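Local atomic coordinates of methyltransferase (Pectobacterium atrosepticum SCRI1043, PDB entry 2P7I), a protein that probably transfers methyl groups from S-adenosylmethionine to a substrate not yet identified, as a member of the class I methyltransferase family. Residues R35-F40 with S239-C244; D66-E71 with G87-H92; N145-Q150 with I199-L204. All coordinates share one frame; numbering follows the deposited sequence.

Contact 1: R35-F40 with S239-C244; sequences RAFTPF and SIFLLC
Phe241, on strand 237-245, sets its ring against both Phe37 and Phe40 of the segment 35-40, which carries on from helix 24-37, and the three rings form an aromatic cluster. Both pairings are oblique. The Phe37 and Phe241 planes are inclined at 52° with centroids 5.2 Å apart, and the Phe37 side presents CD1 and CE1 over one face of Phe241, displaced toward its rim. Phe40 is turned more steeply, at 66°, and meets Phe241 through its CD2-CE2 side; Phe40 CE2 lies 3.8 Å from Phe241 CE2. CG of Phe241 stands anti to its backbone N (chi1 167°), which turns it beside the carbonyl carbon, along the strand in the direction of Leu243. Phe241 CE2 also lies 3.7 Å from Ala36 O.

Two residues further on, Leu243 approaches the other part of the Phe40 ring. Its CD2 sits over one face, 3.4 Å from Phe40 CD1, while CD1 of the leucine rests 3.9 Å from Phe40 CB. The cluster extends past these residues: Phe138 of strand 135-142 meets Phe37, and in the second subunit Phe40 and Tyr195 both meet the Phe40 ring, Tyr195 edge-to-face.

No hydrogen bond joins the two segments. Between them the attraction is dispersion and shape; a polar tie to the sheet comes from Arg136 NH1, bonded to Phe40 O. The apolar cluster runs on into the contact with the neighbouring subunit, where the hydroxyl of that subunit's Tyr195 is also hydrogen-bonded to Ala36 O.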
ATOM      1  N   ARG B  35      17.030   4.123 -16.272  1.00 27.85           N
ATOM      2  CA  ARG B  35      16.409   2.782 -16.351  0.50 28.97           C
ATOM      3  C   ARG B  35      14.875   2.883 -16.504  1.00 29.81           C
ATOM      4  O   ARG B  35      14.290   2.231 -17.347  1.00 31.71           O
ATOM      5  CB  ARG B  35      16.774   1.896 -15.131  0.50 30.40           C
ATOM      6  CG  ARG B  35      17.800   0.769 -15.401  0.50 34.15           C
ATOM      7  CD  ARG B  35      18.071  -0.135 -14.128  0.50 43.72           C
ATOM      8  NE  ARG B  35      17.245  -1.364 -13.983  0.50 47.02           N
ATOM      9  CZ  ARG B  35      17.369  -2.248 -12.972  0.50 44.86           C
ATOM     10  NH1 ARG B  35      18.247  -2.035 -12.000  0.50 47.95           N
ATOM     11  NH2 ARG B  35      16.602  -3.341 -12.895  0.50 32.76           N
ATOM     12  N   ALA B  36      14.241   3.675 -15.650  1.00 28.35           N
ATOM     13  CA  ALA B  36      12.788   3.836 -15.629  1.00 29.34           C
ATOM     14  C   ALA B  36      12.256   4.369 -16.963  1.00 27.98           C
ATOM     15  O   ALA B  36      11.182   3.992 -17.416  1.00 28.26           O
ATOM     16  CB  ALA B  36      12.405   4.774 -14.487  1.00 25.19           C
ATOM     17  N   PHE B  37      13.011   5.271 -17.566  1.00 26.81           N
ATOM     18  CA  PHE B  37      12.591   5.916 -18.822  1.00 27.03           C
ATOM     19  C   PHE B  37      12.774   5.029 -20.055  1.00 26.12           C
ATOM     20  O   PHE B  37      12.038   5.147 -21.031  1.00 28.25           O
ATOM     21  CB  PHE B  37      13.442   7.160 -19.070  1.00 24.70           C
ATOM     22  CG  PHE B  37      13.264   8.284 -18.076  1.00 25.24           C
ATOM     23  CD1 PHE B  37      12.300   8.261 -17.080  1.00 27.73           C
ATOM     24  CD2 PHE B  37      14.077   9.418 -18.183  1.00 28.32           C
ATOM     25  CE1 PHE B  37      12.149   9.320 -16.197  1.00 27.66           C
ATOM     26  CE2 PHE B  37      13.929  10.510 -17.308  1.00 28.78           C
ATOM     27  CZ  PHE B  37      12.987  10.452 -16.305  1.00 23.95           C
ATOM     28  N   THR B  38      13.788   4.173 -20.014  1.00 28.56           N
ATOM     29  CA  THR B  38      14.282   3.481 -21.211  1.00 27.47           C
ATOM     30  C   THR B  38      13.214   2.749 -22.030  1.00 26.55           C
ATOM     31  O   THR B  38      13.171   2.910 -23.238  1.00 27.52           O
ATOM     32  CB  THR B  38      15.460   2.567 -20.870  1.00 29.94           C
ATOM     33  OG1 THR B  38      16.577   3.392 -20.506  1.00 30.69           O
ATOM     34  CG2 THR B  38      15.864   1.725 -22.082  1.00 31.92           C
ATOM     35  N   PRO B  39      12.325   1.977 -21.387  1.00 28.59           N
ATOM     36  CA  PRO B  39      11.319   1.272 -22.160  1.00 29.22           C
ATOM     37  C   PRO B  39      10.326   2.175 -22.916  1.00 31.51           C
ATOM     38  O   PRO B  39       9.641   1.711 -23.832  1.00 30.52           O
ATOM     39  CB  PRO B  39      10.558   0.454 -21.113  1.00 29.70           C
ATOM     40  CG  PRO B  39      11.341   0.530 -19.888  1.00 32.74           C
ATOM     41  CD  PRO B  39      12.217   1.709 -19.947  1.00 30.90           C
ATOM     42  N   PHE B  40      10.230   3.433 -22.507  1.00 30.19           N
ATOM     43  CA  PHE B  40       9.265   4.363 -23.072  1.00 27.94           C
ATOM     44  C   PHE B  40       9.824   5.327 -24.101  1.00 28.31           C
ATOM     45  O   PHE B  40       9.039   6.016 -24.772  1.00 28.38           O
ATOM     46  CB  PHE B  40       8.642   5.215 -21.960  1.00 28.73           C
ATOM     47  CG  PHE B  40       7.952   4.421 -20.891  1.00 29.51           C
ATOM     48  CD1 PHE B  40       6.843   3.661 -21.212  1.00 32.28           C
ATOM     49  CD2 PHE B  40       8.387   4.459 -19.559  1.00 29.42           C
ATOM     50  CE1 PHE B  40       6.157   2.946 -20.236  1.00 38.10           C
ATOM     51  CE2 PHE B  40       7.722   3.753 -18.583  1.00 34.98           C
ATOM     52  CZ  PHE B  40       6.606   2.996 -18.913  1.00 39.00           C
ATOM     53  N   SER B 239      10.935   9.187  -5.877  1.00 25.42           N
ATOM     54  CA  SER B 239      10.459  10.119  -6.908  1.00 27.00           C
ATOM     55  C   SER B 239       9.315   9.456  -7.606  1.00 25.65           C
ATOM     56  O   SER B 239       9.256   8.261  -7.735  1.00 25.38           O
ATOM     57  CB  SER B 239      11.553  10.464  -7.922  1.00 27.29           C
ATOM     58  OG  SER B 239      12.521  11.305  -7.319  1.00 31.24           O
ATOM     59  N   ILE B 240       8.363  10.254  -8.071  1.00 24.81           N
ATOM     60  CA  ILE B 240       7.252   9.708  -8.805  1.00 25.27           C
ATOM     61  C   ILE B 240       7.382  10.193 -10.250  1.00 25.32           C
ATOM     62  O   ILE B 240       8.010  11.252 -10.529  1.00 24.07           O
ATOM     63  CB  ILE B 240       5.902  10.180  -8.188  1.00 25.79           C
ATOM     64  CG1 ILE B 240       5.987  11.664  -7.765  1.00 27.09           C
ATOM     65  CG2 ILE B 240       5.536   9.318  -6.968  1.00 27.47           C
ATOM     66  CD1 ILE B 240       4.653  12.238  -7.262  1.00 32.18           C
ATOM     67  N   PHE B 241       6.771   9.432 -11.140  1.00 27.96           N
ATOM     68  CA  PHE B 241       7.063   9.475 -12.559  1.00 26.87           C
ATOM     69  C   PHE B 241       5.750   9.331 -13.283  1.00 25.27           C
ATOM     70  O   PHE B 241       5.048   8.309 -13.164  1.00 24.29           O
ATOM     71  CB  PHE B 241       8.070   8.336 -12.896  1.00 28.58           C
ATOM     72  CG  PHE B 241       8.262   8.038 -14.370  1.00 27.93           C
ATOM     73  CD1 PHE B 241       8.181   9.029 -15.351  1.00 26.36           C
ATOM     74  CD2 PHE B 241       8.581   6.752 -14.770  1.00 30.59           C
ATOM     75  CE1 PHE B 241       8.341   8.700 -16.704  1.00 26.10           C
ATOM     76  CE2 PHE B 241       8.786   6.440 -16.118  1.00 28.41           C
ATOM     77  CZ  PHE B 241       8.621   7.398 -17.088  1.00 29.29           C
ATOM     78  N   LEU B 242       5.382  10.390 -13.987  1.00 26.87           N
ATOM     79  CA  LEU B 242       4.324  10.352 -14.957  1.00 24.10           C
ATOM     80  C   LEU B 242       4.850  10.376 -16.409  1.00 25.93           C
ATOM     81  O   LEU B 242       5.601  11.249 -16.789  1.00 22.83           O
ATOM     82  CB  LEU B 242       3.347  11.525 -14.763  1.00 25.86           C
ATOM     83  CG  LEU B 242       2.593  11.684 -13.428  1.00 27.12           C
ATOM     84  CD1 LEU B 242       1.540  12.853 -13.661  1.00 24.43           C
ATOM     85  CD2 LEU B 242       1.899  10.430 -13.034  1.00 30.28           C
ATOM     86  N   LEU B 243       4.413   9.415 -17.203  1.00 25.67           N
ATOM     87  CA  LEU B 243       4.643   9.413 -18.647  1.00 27.12           C
ATOM     88  C   LEU B 243       3.447  10.041 -19.278  1.00 27.07           C
ATOM     89  O   LEU B 243       2.306   9.579 -19.120  1.00 26.56           O
ATOM     90  CB  LEU B 243       4.794   7.992 -19.208  1.00 28.75           C
ATOM     91  CG  LEU B 243       5.229   7.932 -20.694  1.00 29.14           C
ATOM     92  CD1 LEU B 243       6.722   8.375 -20.817  1.00 24.08           C
ATOM     93  CD2 LEU B 243       5.020   6.523 -21.228  1.00 33.38           C
ATOM     94  N   CYS B 244       3.665  11.104 -20.022  1.00 26.08           N
ATOM     95  CA  CYS B 244       2.577  11.870 -20.597  1.00 26.05           C
ATOM     96  C   CYS B 244       2.731  12.008 -22.106  1.00 26.91           C
ATOM     97  O   CYS B 244       3.849  11.966 -22.643  1.00 27.01           O
ATOM     98  CB  CYS B 244       2.599  13.281 -20.021  1.00 26.11           C
ATOM     99  SG  CYS B 244       2.412  13.376 -18.212  1.00 29.03           S
TER

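Contact 2: D66-E71 with G87-H92; sequences DITCVE and GITYIH
Cys69 and Thr89 form the middle of a parallel backbone ladder between strands 67-71 and 88-92: Cys69 N donates to Thr89 O at 2.7 Å, and Cys69 O accepts from Ile91 N at 2.8 Å. Ile67 repeats the pattern one step earlier, its N bonding to Gly87 O and its O receiving Thr89 N; Glu71 N to Ile91 O closes the series. Four of the five bonds are nearly straight; Ile91 N to Cys69 O is more bent, at 154°.

On the face with Ile67, Cys69 and Tyr90, Ile88 lies beside Ile67, with Ile88 CD1 3.7 Å from Ile67 CB. Its CG2, anti to the backbone N, touches Cys69 SG at 3.5 Å and sits over the centre of one face of the Tyr90 ring. The sulfur also makes an oblique contact with that ring, 5.5 Å from its centroid. On the other face Thr68 CG2 and Ile91 CD1 are pressed together at 3.5 Å, a tight approach for two methyl carbons.

At the start of the strands one water donates to Asp66 OD1 and Ile67 O and accepts from Thr89 OG1, bridging the two strands beside the ladder. Asp66 itself is held by a salt bridge from its OD2 to Arg102. Further out, Thr57 of helix 55-60 packs on Ile67, Cys69 and Ile88, while Tyr90 lies against Ala80 and Gln81 of helix 74-83. Glu71 sends its carboxylate away from strand 88-92, to Phe52 N and Ser73 N.

Strand 67-71, helix 74-83 and strand 88-92 make a beta-alpha-beta crossover at the edge of the Rossmann-like sheet of class I methyltransferases.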
ATOM      1  N   ASP B  66      20.860  13.565 -30.506  1.00 35.44           N
ATOM      2  CA  ASP B  66      20.319  14.883 -30.789  1.00 32.99           C
ATOM      3  C   ASP B  66      19.522  15.327 -29.594  1.00 30.59           C
ATOM      4  O   ASP B  66      18.361  14.962 -29.456  1.00 30.19           O
ATOM      5  CB  ASP B  66      19.451  14.839 -32.037  1.00 32.96           C
ATOM      6  CG  ASP B  66      18.891  16.189 -32.415  1.00 36.73           C
ATOM      7  OD1 ASP B  66      19.161  17.194 -31.700  1.00 40.73           O
ATOM      8  OD2 ASP B  66      18.179  16.247 -33.451  1.00 39.09           O
ATOM      9  N   ILE B  67      20.185  16.103 -28.738  1.00 30.99           N
ATOM     10  CA  ILE B  67      19.636  16.562 -27.472  1.00 29.67           C
ATOM     11  C   ILE B  67      19.678  18.065 -27.454  1.00 29.48           C
ATOM     12  O   ILE B  67      20.666  18.664 -27.833  1.00 29.10           O
ATOM     13  CB  ILE B  67      20.438  16.055 -26.256  1.00 28.74           C
ATOM     14  CG1 ILE B  67      20.387  14.522 -26.178  1.00 32.04           C
ATOM     15  CG2 ILE B  67      19.865  16.640 -24.977  1.00 27.12           C
ATOM     16  CD1 ILE B  67      21.279  13.907 -25.089  1.00 33.17           C
ATOM     17  N   THR B  68      18.576  18.663 -27.023  1.00 28.40           N
ATOM     18  CA  THR B  68      18.476  20.100 -26.869  1.00 28.95           C
ATOM     19  C   THR B  68      18.277  20.342 -25.382  1.00 29.49           C
ATOM     20  O   THR B  68      17.462  19.665 -24.732  1.00 27.18           O
ATOM     21  CB  THR B  68      17.322  20.665 -27.700  1.00 29.17           C
ATOM     22  OG1 THR B  68      17.557  20.379 -29.082  1.00 28.17           O
ATOM     23  CG2 THR B  68      17.153  22.172 -27.506  1.00 26.35           C
ATOM     24  N   CYS B  69      19.051  21.282 -24.842  1.00 26.44           N
ATOM     25  CA  CYS B  69      19.107  21.536 -23.408  1.00 28.66           C
ATOM     26  C   CYS B  69      18.759  22.973 -23.134  1.00 28.73           C
ATOM     27  O   CYS B  69      19.452  23.866 -23.625  1.00 27.49           O
ATOM     28  CB  CYS B  69      20.515  21.298 -22.861  1.00 28.92           C
ATOM     29  SG  CYS B  69      21.115  19.605 -22.843  1.00 33.00           S
ATOM     30  N   VAL B  70      17.726  23.185 -22.322  1.00 27.84           N
ATOM     31  CA  VAL B  70      17.303  24.514 -21.906  1.00 27.27           C
ATOM     32  C   VAL B  70      17.650  24.686 -20.441  1.00 28.48           C
ATOM     33  O   VAL B  70      17.264  23.866 -19.595  1.00 29.31           O
ATOM     34  CB  VAL B  70      15.789  24.751 -22.114  1.00 26.29           C
ATOM     35  CG1 VAL B  70      15.402  26.162 -21.699  1.00 27.32           C
ATOM     36  CG2 VAL B  70      15.402  24.526 -23.554  1.00 27.67           C
ATOM     37  N   GLU B  71      18.376  25.761 -20.153  1.00 30.29           N
ATOM     38  CA  GLU B  71      18.847  26.062 -18.807  1.00 29.59           C
ATOM     39  C   GLU B  71      18.932  27.561 -18.666  1.00 30.26           C
ATOM     40  O   GLU B  71      19.414  28.241 -19.573  1.00 32.07           O
ATOM     41  CB  GLU B  71      20.219  25.432 -18.575  1.00 28.93           C
ATOM     42  CG  GLU B  71      20.900  25.799 -17.264  1.00 34.47           C
ATOM     43  CD  GLU B  71      20.014  25.649 -16.042  1.00 37.35           C
ATOM     44  OE1 GLU B  71      19.278  24.642 -15.924  1.00 37.91           O
ATOM     45  OE2 GLU B  71      20.068  26.546 -15.179  1.00 39.48           O
ATOM     46  N   GLY B  87      26.808  17.148 -30.019  1.00 52.82           N
ATOM     47  CA  GLY B  87      25.405  16.752 -30.268  1.00 51.18           C
ATOM     48  C   GLY B  87      24.393  17.299 -29.269  1.00 47.87           C
ATOM     49  O   GLY B  87      23.285  16.748 -29.111  1.00 49.20           O
ATOM     50  N   ILE B  88      24.782  18.360 -28.567  1.00 43.28           N
ATOM     51  CA  ILE B  88      23.881  19.083 -27.671  1.00 39.51           C
ATOM     52  C   ILE B  88      23.629  20.449 -28.282  1.00 37.98           C
ATOM     53  O   ILE B  88      24.569  21.165 -28.658  1.00 37.20           O
ATOM     54  CB  ILE B  88      24.501  19.322 -26.285  1.00 39.89           C
ATOM     55  CG1 ILE B  88      24.969  18.012 -25.635  1.00 37.66           C
ATOM     56  CG2 ILE B  88      23.523  20.073 -25.394  1.00 34.24           C
ATOM     57  CD1 ILE B  88      23.879  17.049 -25.356  1.00 41.80           C
ATOM     58  N   THR B  89      22.370  20.819 -28.398  1.00 35.24           N
ATOM     59  CA  THR B  89      22.019  22.189 -28.659  1.00 33.81           C
ATOM     60  C   THR B  89      21.704  22.839 -27.326  1.00 32.39           C
ATOM     61  O   THR B  89      20.810  22.389 -26.617  1.00 30.66           O
ATOM     62  CB  THR B  89      20.803  22.275 -29.566  1.00 35.30           C
ATOM     63  OG1 THR B  89      21.097  21.611 -30.811  1.00 37.68           O
ATOM     64  CG2 THR B  89      20.441  23.710 -29.821  1.00 32.91           C
ATOM     65  N   TYR B  90      22.434  23.893 -26.982  1.00 31.48           N
ATOM     66  CA  TYR B  90      22.224  24.592 -25.721  1.00 32.06           C
ATOM     67  C   TYR B  90      21.349  25.817 -25.946  1.00 31.63           C
ATOM     68  O   TYR B  90      21.552  26.536 -26.902  1.00 30.90           O
ATOM     69  CB  TYR B  90      23.558  25.018 -25.124  1.00 31.72           C
ATOM     70  CG  TYR B  90      24.442  23.853 -24.777  1.00 33.42           C
ATOM     71  CD1 TYR B  90      24.342  23.234 -23.547  1.00 35.89           C
ATOM     72  CD2 TYR B  90      25.373  23.366 -25.684  1.00 33.92           C
ATOM     73  CE1 TYR B  90      25.151  22.166 -23.222  1.00 38.25           C
ATOM     74  CE2 TYR B  90      26.191  22.292 -25.366  1.00 34.87           C
ATOM     75  CZ  TYR B  90      26.069  21.700 -24.134  1.00 35.56           C
ATOM     76  OH  TYR B  90      26.859  20.624 -23.801  1.00 43.22           O
ATOM     77  N   ILE B  91      20.359  26.026 -25.078  1.00 31.15           N
ATOM     78  CA  ILE B  91      19.481  27.191 -25.150  1.00 31.39           C
ATOM     79  C   ILE B  91      19.472  27.829 -23.769  1.00 30.85           C
ATOM     80  O   ILE B  91      19.003  27.251 -22.795  1.00 29.41           O
ATOM     81  CB  ILE B  91      18.070  26.800 -25.610  1.00 32.84           C
ATOM     82  CG1 ILE B  91      18.118  26.418 -27.093  1.00 36.28           C
ATOM     83  CG2 ILE B  91      17.111  27.934 -25.419  1.00 32.76           C
ATOM     84  CD1 ILE B  91      16.994  25.641 -27.511  1.00 39.79           C
ATOM     85  N   HIS B  92      20.060  29.007 -23.674  1.00 28.55           N
ATOM     86  CA  HIS B  92      20.160  29.692 -22.408  1.00 29.67           C
ATOM     87  C   HIS B  92      18.924  30.564 -22.317  1.00 32.05           C
ATOM     88  O   HIS B  92      18.850  31.603 -22.965  1.00 33.71           O
ATOM     89  CB  HIS B  92      21.447  30.529 -22.364  1.00 31.21           C
ATOM     90  CG  HIS B  92      21.571  31.374 -21.139  1.00 33.68           C
ATOM     91  ND1 HIS B  92      22.204  32.601 -21.144  1.00 37.76           N
ATOM     92  CD2 HIS B  92      21.133  31.183 -19.874  1.00 35.53           C
ATOM     93  CE1 HIS B  92      22.154  33.121 -19.930  1.00 41.56           C
ATOM     94  NE2 HIS B  92      21.500  32.284 -19.143  1.00 39.87           N
TER
HETATM   95  O   HOH W   1      20.991  18.956 -30.821  1.00 48.51           O

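Contact 3: N145-Q150 with I199-L204; sequences NAVSRQ and IFFKAL
Ser148 and Val147, in the first turn of helix 147-154, pack against Lys202 and its neighbours in the segment that follows strand 192-201, an outermost strand, within this chain, of the Rossmann-like methyltransferase sheet. The two segments are joined by one hydrogen bond, Ser148 N to Lys202 O at 2.9 Å. It is moderately bent, with an N-H...O angle of 149°, and uses an N-H from the first helical turn, where no preceding turn supplies an acceptor.

Val147 CB also approaches that oxygen, 3.3 Å from Lys202 O. From CB the branches part: CG1, anti to the backbone N (chi1 171°), meets the CA and CB of Ala203, whereas Val147 CG2 reaches the Phe201 ring, 3.9 Å from Phe201 CE1. Phe201 of the third subunit packs on the valine too, and the Ala203 residues of the two subunits meet, which places this contact at an interface.

The side chain of Lys202 can be followed outward along Ser148. CB leads to CG, anti to the backbone N, and Lys202 CG passes 3.7 Å from Ser148 OG. The chain then runs extended. Lys202 CD comes within 3.4 Å of Ser148 OG. Lys202 CE lies 3.6 Å from Ser148 OG, so three successive methylenes line the hydroxyl. NZ ends beyond it, hydrogen-bonded to Asn206 OD1. On the helix side, Gln150 NE2 donates to Asn145 O, just ahead of the N-cap residue Ala146.

The serine's own torsion, chi1 57°, sets OG between the backbone N and the carbonyl carbon and places it against Lys202 CD. Ser148 CB, for its part, rests 3.3 Å from Leu204 O.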
ATOM      1  N   ASN B 145       5.153  11.396  -0.476  1.00 25.40           N
ATOM      2  CA  ASN B 145       4.771  10.232   0.267  1.00 26.66           C
ATOM      3  C   ASN B 145       5.873   9.179   0.327  1.00 26.43           C
ATOM      4  O   ASN B 145       5.626   8.079   0.730  1.00 26.50           O
ATOM      5  CB  ASN B 145       3.507   9.623  -0.287  1.00 26.42           C
ATOM      6  CG  ASN B 145       2.360  10.571  -0.244  1.00 30.12           C
ATOM      7  OD1 ASN B 145       2.405  11.563   0.474  1.00 25.99           O
ATOM      8  ND2 ASN B 145       1.309  10.273  -1.008  1.00 25.61           N
ATOM      9  N   ALA B 146       7.090   9.521  -0.073  1.00 25.99           N
ATOM     10  CA  ALA B 146       8.197   8.605   0.069  1.00 26.94           C
ATOM     11  C   ALA B 146       8.315   8.139   1.508  1.00 28.81           C
ATOM     12  O   ALA B 146       8.106   8.927   2.443  1.00 25.78           O
ATOM     13  CB  ALA B 146       9.508   9.319  -0.319  1.00 22.12           C
ATOM     14  N   VAL B 147       8.700   6.879   1.697  1.00 27.13           N
ATOM     15  CA  VAL B 147       8.796   6.314   3.034  1.00 25.79           C
ATOM     16  C   VAL B 147       9.669   7.123   3.956  1.00 29.86           C
ATOM     17  O   VAL B 147       9.238   7.475   5.047  1.00 30.93           O
ATOM     18  CB  VAL B 147       9.214   4.837   3.039  1.00 27.77           C
ATOM     19  CG1 VAL B 147       9.535   4.342   4.493  1.00 26.29           C
ATOM     20  CG2 VAL B 147       8.120   4.024   2.474  1.00 30.52           C
ATOM     21  N   SER B 148      10.869   7.429   3.508  1.00 24.38           N
ATOM     22  CA  SER B 148      11.797   8.229   4.293  1.00 26.07           C
ATOM     23  C   SER B 148      11.174   9.545   4.743  1.00 25.81           C
ATOM     24  O   SER B 148      11.339   9.954   5.903  1.00 27.20           O
ATOM     25  CB  SER B 148      13.067   8.472   3.484  1.00 31.13           C
ATOM     26  OG  SER B 148      12.750   9.097   2.259  1.00 31.70           O
ATOM     27  N   ARG B 149      10.467  10.215   3.845  1.00 26.23           N
ATOM     28  CA  ARG B 149       9.837  11.488   4.145  1.00 25.87           C
ATOM     29  C   ARG B 149       8.694  11.332   5.141  1.00 24.22           C
ATOM     30  O   ARG B 149       8.552  12.130   6.067  1.00 25.89           O
ATOM     31  CB  ARG B 149       9.332  12.161   2.886  1.00 25.88           C
ATOM     32  CG  ARG B 149       9.047  13.635   3.122  1.00 27.05           C
ATOM     33  CD  ARG B 149       8.566  14.305   1.882  1.00 29.06           C
ATOM     34  NE  ARG B 149       8.195  15.694   2.141  1.00 24.86           N
ATOM     35  CZ  ARG B 149       9.060  16.697   2.155  1.00 27.99           C
ATOM     36  NH1 ARG B 149      10.330  16.479   1.922  1.00 28.90           N
ATOM     37  NH2 ARG B 149       8.635  17.920   2.363  1.00 28.78           N
ATOM     38  N   GLN B 150       7.910  10.268   4.979  1.00 26.38           N
ATOM     39  CA  GLN B 150       6.848   9.974   5.916  1.00 23.86           C
ATOM     40  C   GLN B 150       7.384   9.717   7.332  1.00 24.39           C
ATOM     41  O   GLN B 150       6.786  10.137   8.310  1.00 26.05           O
ATOM     42  CB  GLN B 150       6.020   8.756   5.427  1.00 23.28           C
ATOM     43  CG  GLN B 150       5.217   9.085   4.140  1.00 26.26           C
ATOM     44  CD  GLN B 150       3.985   8.226   3.975  1.00 28.66           C
ATOM     45  OE1 GLN B 150       3.110   8.223   4.840  1.00 28.54           O
ATOM     46  NE2 GLN B 150       3.871   7.548   2.822  1.00 25.24           N
ATOM     47  N   ILE B 199       9.985   5.679  -8.744  1.00 26.23           N
ATOM     48  CA  ILE B 199      11.376   5.325  -8.899  1.00 26.35           C
ATOM     49  C   ILE B 199      12.062   5.261  -7.532  1.00 27.49           C
ATOM     50  O   ILE B 199      12.290   6.278  -6.876  1.00 23.37           O
ATOM     51  CB  ILE B 199      12.096   6.316  -9.824  1.00 26.99           C
ATOM     52  CG1 ILE B 199      11.378   6.377 -11.182  1.00 30.76           C
ATOM     53  CG2 ILE B 199      13.654   5.929  -9.947  1.00 27.28           C
ATOM     54  CD1 ILE B 199      11.772   7.604 -12.020  1.00 26.93           C
ATOM     55  N   PHE B 200      12.380   4.021  -7.127  1.00 26.27           N
ATOM     56  CA  PHE B 200      13.223   3.689  -5.970  1.00 28.56           C
ATOM     57  C   PHE B 200      12.480   3.702  -4.634  1.00 26.89           C
ATOM     58  O   PHE B 200      12.141   4.746  -4.131  1.00 26.01           O
ATOM     59  CB  PHE B 200      14.466   4.573  -5.849  1.00 30.35           C
ATOM     60  CG  PHE B 200      15.554   3.999  -4.948  1.00 29.75           C
ATOM     61  CD1 PHE B 200      16.483   3.127  -5.440  1.00 28.68           C
ATOM     62  CD2 PHE B 200      15.638   4.345  -3.603  1.00 28.21           C
ATOM     63  CE1 PHE B 200      17.493   2.601  -4.599  1.00 28.26           C
ATOM     64  CE2 PHE B 200      16.625   3.802  -2.773  1.00 33.85           C
ATOM     65  CZ  PHE B 200      17.530   2.934  -3.262  1.00 27.44           C
ATOM     66  N   PHE B 201      12.287   2.531  -4.060  1.00 27.31           N
ATOM     67  CA  PHE B 201      11.727   2.412  -2.713  1.00 29.18           C
ATOM     68  C   PHE B 201      12.701   2.967  -1.682  1.00 31.80           C
ATOM     69  O   PHE B 201      13.721   2.375  -1.435  1.00 31.32           O
ATOM     70  CB  PHE B 201      11.379   0.959  -2.444  1.00 30.85           C
ATOM     71  CG  PHE B 201      10.342   0.768  -1.349  1.00 27.41           C
ATOM     72  CD1 PHE B 201      10.691   0.984  -0.019  1.00 34.81           C
ATOM     73  CD2 PHE B 201       9.057   0.371  -1.648  1.00 32.45           C
ATOM     74  CE1 PHE B 201       9.765   0.802   0.986  1.00 31.72           C
ATOM     75  CE2 PHE B 201       8.126   0.197  -0.652  1.00 31.82           C
ATOM     76  CZ  PHE B 201       8.478   0.401   0.660  1.00 31.01           C
ATOM     77  N   LYS B 202      12.356   4.104  -1.068  1.00 33.77           N
ATOM     78  CA  LYS B 202      13.346   4.917  -0.313  1.00 34.66           C
ATOM     79  C   LYS B 202      12.936   4.985   1.156  1.00 35.99           C
ATOM     80  O   LYS B 202      11.977   5.674   1.492  1.00 36.02           O
ATOM     81  CB  LYS B 202      13.418   6.344  -0.880  1.00 35.57           C
ATOM     82  CG  LYS B 202      14.549   7.222  -0.321  1.00 28.24           C
ATOM     83  CD  LYS B 202      14.362   8.668  -0.738  1.00 38.40           C
ATOM     84  CE  LYS B 202      15.393   9.557  -0.102  1.00 31.24           C
ATOM     85  NZ  LYS B 202      15.130  10.994  -0.466  1.00 37.07           N
ATOM     86  N   ALA B 203      13.637   4.249   2.010  1.00 37.22           N
ATOM     87  CA  ALA B 203      13.286   4.173   3.438  1.00 37.33           C
ATOM     88  C   ALA B 203      14.230   4.971   4.343  1.00 38.34           C
ATOM     89  O   ALA B 203      13.955   5.145   5.529  1.00 39.46           O
ATOM     90  CB  ALA B 203      13.232   2.726   3.880  1.00 38.44           C
ATOM     91  N   LEU B 204      15.310   5.478   3.770  1.00 35.18           N
ATOM     92  CA  LEU B 204      16.302   6.266   4.485  1.00 35.33           C
ATOM     93  C   LEU B 204      16.397   7.623   3.841  1.00 34.56           C
ATOM     94  O   LEU B 204      16.146   7.756   2.655  1.00 33.86           O
ATOM     95  CB  LEU B 204      17.660   5.602   4.370  1.00 36.48           C
ATOM     96  CG  LEU B 204      17.864   4.252   5.059  1.00 38.76           C
ATOM     97  CD1 LEU B 204      19.080   3.549   4.484  1.00 39.41           C
ATOM     98  CD2 LEU B 204      18.006   4.430   6.555  1.00 39.24           C
TER

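In the fold
The three contacts reach one mixed sheet at different places. Contact 2 joins two strands at one edge and is partly exposed; contacts 1 and 3 are buried and lie toward the other edge, where strands 237-245 and 192-201 are neighbours. These two touch directly: Ser239 O and Ile199 N are probably hydrogen-bonded, and Ile199 CD1 packs on Ala36 and Phe241. Contacts 2 and 3 lie on opposite sides of the chain's centre, with centres about 32 Å apart. Backbone bonds dominate contact 2, ring and methyl packing contact 1, and contact 3 mixes both. Other subunits reach contacts 1 and 3 but not contact 2.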